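Local structure of KLLA0B12012p (Kluyveromyces lactis, 6Y3P) at residues Tyr220-Arg234 with Asn361-Cys374. The protein probably binds ATP through its C-terminal ATP-grasp domain of the tubulin-tyrosine ligase family, and is a direct partner of the mRNA decapping enzyme Dcp2. Numbering follows the deposited sequence.
Sequences YVTCSGDLQVFVYDR and NLIDELFDDVVSIC
The Y232 hydroxyl donates to the carbonyl of L362, OH to O 2.6 Å; it lies in the carbonyl plane on a lone pair. L362 O also accepts the helical bond from L366 N, so two donors share it. With CG anti to the backbone N, the Y232 ring reaches the helix and takes L366 CB over one face, 4.0 Å from the ring centroid, a CH-pi contact. A phenylalanine here would probably leave L362 O without its side-chain donor, keeping the helical bond from L366 N.

R234 NH1 serves two acceptors. N361 OD1, 2.8 Å from NH1, lies near the guanidinium plane, and the N-H...O angle is 161°. The salt bridge to E365 OE1, 2.9 Å from NH1, is more bent (146°) and meets the carboxylate from above its plane. L362 CA packs over a guanidinium face, while R234 NE pairs with E281.

At the far end one water bridges S224 OG and C374 O, and C374 SG sits obliquely to the F230 ring, 4.5 Å from its centroid.

Segment 361-374, part of helix 357-375, lies along the hairpin of strands 215-224 and 228-239, nearly parallel to 220-224 (16°) and nearly antiparallel to 228-232. This is a helix packed on an antiparallel hairpin of the larger antiparallel sheet, inside the tubulin-tyrosine ligase family region of the ATP-grasp domain. Helix 21-31 packs against the helix through F367 and V371, whereas V229 and V231 of the hairpin meet helix 290-313.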
ATOM      1  N   TYR A 220       7.270  -2.606   2.537  1.00 43.00           N
ATOM      2  CA  TYR A 220       7.596  -1.204   2.856  1.00 42.05           C
ATOM      3  C   TYR A 220       8.372  -0.588   1.708  1.00 43.86           C
ATOM      4  O   TYR A 220       9.375  -1.139   1.266  1.00 41.70           O
ATOM      5  CB  TYR A 220       8.356  -1.055   4.170  1.00 43.60           C
ATOM      6  CG  TYR A 220       7.549  -1.583   5.330  1.00 44.77           C
ATOM      7  CD1 TYR A 220       6.392  -0.929   5.754  1.00 46.42           C
ATOM      8  CD2 TYR A 220       7.908  -2.765   5.975  1.00 45.75           C
ATOM      9  CE1 TYR A 220       5.622  -1.428   6.804  1.00 49.24           C
ATOM     10  CE2 TYR A 220       7.152  -3.270   7.035  1.00 47.62           C
ATOM     11  CZ  TYR A 220       6.017  -2.587   7.457  1.00 54.01           C
ATOM     12  OH  TYR A 220       5.258  -3.055   8.492  1.00 54.97           O
ATOM     13  N   VAL A 221       7.864   0.523   1.193  1.00 41.23           N
ATOM     14  CA  VAL A 221       8.413   1.232   0.056  1.00 41.14           C
ATOM     15  C   VAL A 221       8.780   2.629   0.518  1.00 46.25           C
ATOM     16  O   VAL A 221       7.923   3.328   1.045  1.00 46.21           O
ATOM     17  CB  VAL A 221       7.395   1.251  -1.107  1.00 44.25           C
ATOM     18  CG1 VAL A 221       7.934   2.047  -2.300  1.00 44.21           C
ATOM     19  CG2 VAL A 221       7.015  -0.162  -1.529  1.00 43.66           C
ATOM     20  N   THR A 222      10.050   3.033   0.342  1.00 42.98           N
ATOM     21  CA  THR A 222      10.498   4.363   0.745  1.00 42.65           C
ATOM     22  C   THR A 222      10.763   5.212  -0.468  1.00 46.08           C
ATOM     23  O   THR A 222      11.540   4.836  -1.335  1.00 44.81           O
ATOM     24  CB  THR A 222      11.713   4.314   1.716  1.00 49.47           C
ATOM     25  OG1 THR A 222      11.438   3.421   2.787  1.00 50.86           O
ATOM     26  CG2 THR A 222      12.076   5.680   2.290  1.00 46.90           C
ATOM     27  N   CYS A 223      10.090   6.343  -0.537  1.00 45.74           N
ATOM     28  CA  CYS A 223      10.325   7.371  -1.544  1.00 47.52           C
ATOM     29  C   CYS A 223      11.222   8.354  -0.906  1.00 48.75           C
ATOM     30  O   CYS A 223      10.951   8.762   0.210  1.00 46.97           O
ATOM     31  CB  CYS A 223       9.028   8.039  -1.976  1.00 49.20           C
ATOM     32  SG  CYS A 223       8.089   7.065  -3.149  1.00 53.57           S
ATOM     33  N   SER A 224      12.247   8.772  -1.611  1.00 47.32           N
ATOM     34  CA  SER A 224      13.189   9.768  -1.118  1.00 48.26           C
ATOM     35  C   SER A 224      13.393  10.900  -2.147  1.00 50.98           C
ATOM     36  O   SER A 224      13.757  10.624  -3.287  1.00 49.87           O
ATOM     37  CB  SER A 224      14.520   9.110  -0.774  1.00 51.64           C
ATOM     38  OG  SER A 224      15.399  10.104  -0.280  1.00 65.02           O
ATOM     39  N   GLY A 225      13.142  12.140  -1.721  1.00 48.69           N
ATOM     40  CA  GLY A 225      13.309  13.359  -2.510  1.00 49.18           C
ATOM     41  C   GLY A 225      12.520  13.393  -3.804  1.00 54.42           C
ATOM     42  O   GLY A 225      11.398  12.882  -3.852  1.00 51.81           O
ATOM     43  N   ASP A 226      13.131  13.979  -4.880  1.00 53.53           N
ATOM     44  CA  ASP A 226      12.525  14.073  -6.207  1.00 52.87           C
ATOM     45  C   ASP A 226      13.420  13.477  -7.325  1.00 54.92           C
ATOM     46  O   ASP A 226      14.096  14.220  -8.031  1.00 54.04           O
ATOM     47  CB  ASP A 226      12.087  15.518  -6.522  1.00 55.95           C
ATOM     48  CG  ASP A 226      11.256  15.722  -7.787  1.00 71.41           C
ATOM     49  OD1 ASP A 226      11.297  14.838  -8.691  1.00 69.67           O
ATOM     50  OD2 ASP A 226      10.637  16.806  -7.920  1.00 83.78           O
ATOM     51  N   LEU A 227      13.358  12.160  -7.579  1.00 50.82           N
ATOM     52  CA  LEU A 227      12.639  11.133  -6.841  1.00 48.84           C
ATOM     53  C   LEU A 227      13.424   9.854  -6.935  1.00 51.55           C
ATOM     54  O   LEU A 227      13.831   9.455  -8.028  1.00 51.81           O
ATOM     55  CB  LEU A 227      11.226  10.901  -7.430  1.00 48.33           C
ATOM     56  CG  LEU A 227      10.397   9.716  -6.853  1.00 51.26           C
ATOM     57  CD1 LEU A 227       9.721  10.091  -5.527  1.00 50.96           C
ATOM     58  CD2 LEU A 227       9.343   9.266  -7.840  1.00 51.51           C
ATOM     59  N   GLN A 228      13.575   9.173  -5.799  1.00 46.38           N
ATOM     60  CA  GLN A 228      14.153   7.841  -5.727  1.00 44.56           C
ATOM     61  C   GLN A 228      13.158   6.964  -5.024  1.00 50.60           C
ATOM     62  O   GLN A 228      12.552   7.385  -4.033  1.00 52.15           O
ATOM     63  CB  GLN A 228      15.467   7.844  -4.983  1.00 45.58           C
ATOM     64  CG  GLN A 228      16.645   8.221  -5.869  1.00 62.32           C
ATOM     65  CD  GLN A 228      17.863   8.396  -5.020  1.00 72.76           C
ATOM     66  OE1 GLN A 228      17.924   9.306  -4.187  1.00 68.05           O
ATOM     67  NE2 GLN A 228      18.807   7.468  -5.131  1.00 56.38           N
ATOM     68  N   VAL A 229      12.937   5.762  -5.565  1.00 47.54           N
ATOM     69  CA  VAL A 229      11.992   4.801  -5.000  1.00 45.53           C
ATOM     70  C   VAL A 229      12.756   3.566  -4.571  1.00 47.37           C
ATOM     71  O   VAL A 229      13.497   2.991  -5.363  1.00 46.95           O
ATOM     72  CB  VAL A 229      10.781   4.467  -5.902  1.00 48.12           C
ATOM     73  CG1 VAL A 229       9.762   3.626  -5.123  1.00 46.92           C
ATOM     74  CG2 VAL A 229      10.122   5.732  -6.462  1.00 47.57           C
ATOM     75  N   PHE A 230      12.608   3.201  -3.293  1.00 43.23           N
ATOM     76  CA  PHE A 230      13.321   2.098  -2.695  1.00 42.73           C
ATOM     77  C   PHE A 230      12.356   1.092  -2.129  1.00 48.41           C
ATOM     78  O   PHE A 230      11.491   1.433  -1.317  1.00 48.29           O
ATOM     79  CB  PHE A 230      14.239   2.604  -1.584  1.00 44.67           C
ATOM     80  CG  PHE A 230      15.321   3.549  -2.034  1.00 46.17           C
ATOM     81  CD1 PHE A 230      16.542   3.067  -2.487  1.00 49.05           C
ATOM     82  CD2 PHE A 230      15.128   4.924  -1.986  1.00 47.80           C
ATOM     83  CE1 PHE A 230      17.546   3.939  -2.889  1.00 49.85           C
ATOM     84  CE2 PHE A 230      16.137   5.793  -2.379  1.00 51.43           C
ATOM     85  CZ  PHE A 230      17.336   5.295  -2.836  1.00 49.39           C
ATOM     86  N   VAL A 231      12.490  -0.149  -2.575  1.00 44.87           N
ATOM     87  CA  VAL A 231      11.675  -1.244  -2.070  1.00 43.48           C
ATOM     88  C   VAL A 231      12.526  -2.019  -1.064  1.00 47.19           C
ATOM     89  O   VAL A 231      13.684  -2.336  -1.324  1.00 46.86           O
ATOM     90  CB  VAL A 231      11.132  -2.127  -3.216  1.00 46.77           C
ATOM     91  CG1 VAL A 231      10.472  -3.390  -2.687  1.00 46.16           C
ATOM     92  CG2 VAL A 231      10.163  -1.350  -4.104  1.00 45.77           C
ATOM     93  N   TYR A 232      11.960  -2.260   0.108  1.00 44.60           N
ATOM     94  CA  TYR A 232      12.569  -3.041   1.174  1.00 43.61           C
ATOM     95  C   TYR A 232      12.220  -4.530   0.917  1.00 48.45           C
ATOM     96  O   TYR A 232      11.043  -4.909   0.948  1.00 46.87           O
ATOM     97  CB  TYR A 232      12.062  -2.553   2.548  1.00 42.32           C
ATOM     98  CG  TYR A 232      12.787  -3.200   3.703  1.00 41.51           C
ATOM     99  CD1 TYR A 232      14.181  -3.302   3.712  1.00 43.55           C
ATOM    100  CD2 TYR A 232      12.091  -3.697   4.794  1.00 41.50           C
ATOM    101  CE1 TYR A 232      14.857  -3.916   4.767  1.00 43.86           C
ATOM    102  CE2 TYR A 232      12.756  -4.302   5.861  1.00 43.06           C
ATOM    103  CZ  TYR A 232      14.139  -4.406   5.842  1.00 47.40           C
ATOM    104  OH  TYR A 232      14.789  -4.979   6.901  1.00 46.02           O
ATOM    105  N   ASP A 233      13.244  -5.342   0.605  1.00 46.52           N
ATOM    106  CA  ASP A 233      13.098  -6.759   0.239  1.00 47.07           C
ATOM    107  C   ASP A 233      12.772  -7.718   1.385  1.00 50.00           C
ATOM    108  O   ASP A 233      12.510  -8.879   1.108  1.00 50.29           O
ATOM    109  CB  ASP A 233      14.327  -7.274  -0.538  1.00 49.25           C
ATOM    110  CG  ASP A 233      14.217  -7.025  -2.034  1.00 55.46           C
ATOM    111  OD1 ASP A 233      13.153  -6.526  -2.480  1.00 53.52           O
ATOM    112  OD2 ASP A 233      15.191  -7.327  -2.758  1.00 59.63           O
ATOM    113  N   ARG A 234      12.779  -7.256   2.636  1.00 44.00           N
ATOM    114  CA  ARG A 234      12.397  -8.094   3.767  1.00 42.09           C
ATOM    115  C   ARG A 234      10.924  -7.758   3.998  1.00 44.55           C
ATOM    116  O   ARG A 234      10.596  -6.760   4.643  1.00 46.25           O
ATOM    117  CB  ARG A 234      13.273  -7.802   4.987  1.00 39.51           C
ATOM    118  CG  ARG A 234      14.776  -8.093   4.737  1.00 45.64           C
ATOM    119  CD  ARG A 234      15.593  -8.090   6.032  1.00 48.70           C
ATOM    120  NE  ARG A 234      15.125  -9.114   6.973  1.00 44.60           N
ATOM    121  CZ  ARG A 234      15.434  -9.157   8.261  1.00 53.83           C
ATOM    122  NH1 ARG A 234      16.244  -8.245   8.788  1.00 39.63           N
ATOM    123  NH2 ARG A 234      14.949 -10.122   9.034  1.00 48.81           N
ATOM    124  N   ASN A 361      14.180  -7.245  14.210  1.00 54.30           N
ATOM    125  CA  ASN A 361      15.407  -7.241  13.409  1.00 54.15           C
ATOM    126  C   ASN A 361      15.062  -6.672  12.026  1.00 55.18           C
ATOM    127  O   ASN A 361      15.781  -5.812  11.502  1.00 55.18           O
ATOM    128  CB  ASN A 361      15.937  -8.679  13.267  1.00 60.30           C
ATOM    129  CG  ASN A 361      17.270  -8.820  12.545  1.00 90.00           C
ATOM    130  OD1 ASN A 361      17.387  -8.630  11.327  1.00 78.61           O
ATOM    131  ND2 ASN A 361      18.289  -9.255  13.264  1.00 87.46           N
ATOM    132  N   LEU A 362      13.929  -7.125  11.474  1.00 48.99           N
ATOM    133  CA  LEU A 362      13.417  -6.683  10.185  1.00 48.05           C
ATOM    134  C   LEU A 362      13.187  -5.157  10.170  1.00 50.97           C
ATOM    135  O   LEU A 362      13.583  -4.503   9.207  1.00 49.00           O
ATOM    136  CB  LEU A 362      12.122  -7.460   9.841  1.00 47.09           C
ATOM    137  CG  LEU A 362      11.558  -7.256   8.440  1.00 50.21           C
ATOM    138  CD1 LEU A 362      10.893  -8.510   7.926  1.00 48.11           C
ATOM    139  CD2 LEU A 362      10.602  -6.057   8.388  1.00 52.34           C
ATOM    140  N   ILE A 363      12.568  -4.606  11.243  1.00 47.78           N
ATOM    141  CA  ILE A 363      12.240  -3.182  11.359  1.00 47.52           C
ATOM    142  C   ILE A 363      13.515  -2.356  11.648  1.00 52.62           C
ATOM    143  O   ILE A 363      13.635  -1.240  11.125  1.00 50.16           O
ATOM    144  CB  ILE A 363      11.059  -2.970  12.364  1.00 50.27           C
ATOM    145  CG1 ILE A 363       9.730  -3.525  11.803  1.00 49.70           C
ATOM    146  CG2 ILE A 363      10.893  -1.531  12.861  1.00 51.04           C
ATOM    147  CD1 ILE A 363       9.157  -2.824  10.528  1.00 52.62           C
ATOM    148  N   ASP A 364      14.487  -2.935  12.421  1.00 50.13           N
ATOM    149  CA  ASP A 364      15.779  -2.297  12.737  1.00 49.99           C
ATOM    150  C   ASP A 364      16.606  -2.060  11.472  1.00 53.85           C
ATOM    151  O   ASP A 364      17.222  -1.012  11.326  1.00 55.85           O
ATOM    152  CB  ASP A 364      16.592  -3.172  13.695  1.00 52.54           C
ATOM    153  CG  ASP A 364      16.222  -3.082  15.157  1.00 63.58           C
ATOM    154  OD1 ASP A 364      15.267  -2.343  15.485  1.00 63.04           O
ATOM    155  OD2 ASP A 364      16.899  -3.743  15.982  1.00 74.41           O
ATOM    156  N   GLU A 365      16.609  -3.032  10.564  1.00 49.05           N
ATOM    157  CA  GLU A 365      17.353  -2.965   9.315  1.00 48.61           C
ATOM    158  C   GLU A 365      16.662  -2.009   8.351  1.00 52.42           C
ATOM    159  O   GLU A 365      17.336  -1.382   7.534  1.00 53.60           O
ATOM    160  CB  GLU A 365      17.476  -4.373   8.711  1.00 49.69           C
ATOM    161  CG  GLU A 365      18.319  -4.407   7.448  1.00 61.75           C
ATOM    162  CD  GLU A 365      18.368  -5.715   6.690  1.00 72.06           C
ATOM    163  OE1 GLU A 365      18.279  -6.786   7.333  1.00 59.82           O
ATOM    164  OE2 GLU A 365      18.551  -5.663   5.453  1.00 69.92           O
ATOM    165  N   LEU A 366      15.322  -1.886   8.454  1.00 47.14           N
ATOM    166  CA  LEU A 366      14.561  -0.984   7.605  1.00 45.67           C
ATOM    167  C   LEU A 366      14.957   0.464   7.892  1.00 50.97           C
ATOM    168  O   LEU A 366      15.299   1.191   6.951  1.00 51.31           O
ATOM    169  CB  LEU A 366      13.036  -1.192   7.768  1.00 44.17           C
ATOM    170  CG  LEU A 366      12.085  -0.043   7.314  1.00 46.99           C
ATOM    171  CD1 LEU A 366      12.147   0.210   5.813  1.00 45.14           C
ATOM    172  CD2 LEU A 366      10.671  -0.305   7.751  1.00 51.25           C
ATOM    173  N   PHE A 367      14.901   0.876   9.182  1.00 48.11           N
ATOM    174  CA  PHE A 367      15.198   2.250   9.607  1.00 48.40           C
ATOM    175  C   PHE A 367      16.676   2.559   9.512  1.00 53.30           C
ATOM    176  O   PHE A 367      17.010   3.694   9.232  1.00 54.69           O
ATOM    177  CB  PHE A 367      14.587   2.585  10.973  1.00 50.12           C
ATOM    178  CG  PHE A 367      13.086   2.649  10.843  1.00 51.49           C
ATOM    179  CD1 PHE A 367      12.467   3.754  10.266  1.00 54.48           C
ATOM    180  CD2 PHE A 367      12.293   1.561  11.199  1.00 55.05           C
ATOM    181  CE1 PHE A 367      11.081   3.783  10.083  1.00 55.46           C
ATOM    182  CE2 PHE A 367      10.905   1.584  10.998  1.00 56.88           C
ATOM    183  CZ  PHE A 367      10.307   2.706  10.472  1.00 54.60           C
ATOM    184  N   ASP A 368      17.539   1.537   9.573  1.00 51.11           N
ATOM    185  CA  ASP A 368      18.970   1.672   9.346  1.00 52.31           C
ATOM    186  C   ASP A 368      19.225   2.127   7.890  1.00 57.75           C
ATOM    187  O   ASP A 368      19.963   3.080   7.669  1.00 57.56           O
ATOM    188  CB  ASP A 368      19.672   0.336   9.620  1.00 55.31           C
ATOM    189  CG  ASP A 368      21.150   0.525   9.844  1.00 76.12           C
ATOM    190  OD1 ASP A 368      21.528   1.025  10.940  1.00 81.67           O
ATOM    191  OD2 ASP A 368      21.929   0.297   8.885  1.00 77.88           O
ATOM    192  N   ASP A 369      18.546   1.483   6.914  1.00 55.18           N
ATOM    193  CA  ASP A 369      18.648   1.777   5.490  1.00 54.79           C
ATOM    194  C   ASP A 369      18.074   3.120   5.136  1.00 59.15           C
ATOM    195  O   ASP A 369      18.685   3.841   4.348  1.00 59.06           O
ATOM    196  CB  ASP A 369      17.974   0.679   4.668  1.00 56.82           C
ATOM    197  CG  ASP A 369      18.636  -0.692   4.777  1.00 71.38           C
ATOM    198  OD1 ASP A 369      19.851  -0.748   5.089  1.00 73.82           O
ATOM    199  OD2 ASP A 369      17.937  -1.714   4.540  1.00 76.57           O
ATOM    200  N   VAL A 370      16.915   3.477   5.736  1.00 54.67           N
ATOM    201  CA  VAL A 370      16.230   4.744   5.491  1.00 53.25           C
ATOM    202  C   VAL A 370      17.131   5.896   5.909  1.00 55.97           C
ATOM    203  O   VAL A 370      17.361   6.809   5.124  1.00 55.47           O
ATOM    204  CB  VAL A 370      14.828   4.794   6.174  1.00 56.83           C
ATOM    205  CG1 VAL A 370      14.257   6.213   6.179  1.00 56.31           C
ATOM    206  CG2 VAL A 370      13.857   3.829   5.495  1.00 55.88           C
ATOM    207  N   VAL A 371      17.692   5.812   7.116  1.00 51.80           N
ATOM    208  CA  VAL A 371      18.590   6.833   7.646  1.00 51.74           C
ATOM    209  C   VAL A 371      19.935   6.882   6.880  1.00 56.92           C
ATOM    210  O   VAL A 371      20.337   7.964   6.465  1.00 58.78           O
ATOM    211  CB  VAL A 371      18.755   6.683   9.178  1.00 55.22           C
ATOM    212  CG1 VAL A 371      19.820   7.622   9.726  1.00 55.39           C
ATOM    213  CG2 VAL A 371      17.416   6.902   9.893  1.00 54.46           C
ATOM    214  N   SER A 372      20.587   5.727   6.647  1.00 52.82           N
ATOM    215  CA  SER A 372      21.888   5.678   5.973  1.00 53.47           C
ATOM    216  C   SER A 372      21.878   6.011   4.473  1.00 56.55           C
ATOM    217  O   SER A 372      22.942   6.359   3.935  1.00 55.34           O
ATOM    218  CB  SER A 372      22.552   4.321   6.191  1.00 56.95           C
ATOM    219  OG  SER A 372      21.806   3.263   5.606  1.00 60.32           O
ATOM    220  N   ILE A 373      20.705   5.871   3.789  1.00 51.71           N
ATOM    221  CA  ILE A 373      20.604   6.070   2.331  1.00 50.02           C
ATOM    222  C   ILE A 373      19.791   7.312   1.942  1.00 52.67           C
ATOM    223  O   ILE A 373      20.154   8.017   0.994  1.00 52.39           O
ATOM    224  CB  ILE A 373      20.071   4.757   1.657  1.00 52.05           C
ATOM    225  CG1 ILE A 373      21.094   3.609   1.853  1.00 52.25           C
ATOM    226  CG2 ILE A 373      19.711   4.956   0.150  1.00 51.93           C
ATOM    227  CD1 ILE A 373      20.575   2.225   1.659  1.00 63.80           C
ATOM    228  N   CYS A 374      18.690   7.561   2.646  1.00 48.79           N
ATOM    229  CA  CYS A 374      17.792   8.677   2.338  1.00 48.01           C
ATOM    230  C   CYS A 374      18.041   9.928   3.198  1.00 52.64           C
ATOM    231  O   CYS A 374      18.008  11.050   2.672  1.00 51.75           O
ATOM    232  CB  CYS A 374      16.337   8.218   2.425  1.00 47.29           C
ATOM    233  SG  CYS A 374      15.959   6.723   1.463  1.00 50.02           S
TER
HETATM  234  O   HOH W   1      17.431  11.802   0.097  1.00 57.56           O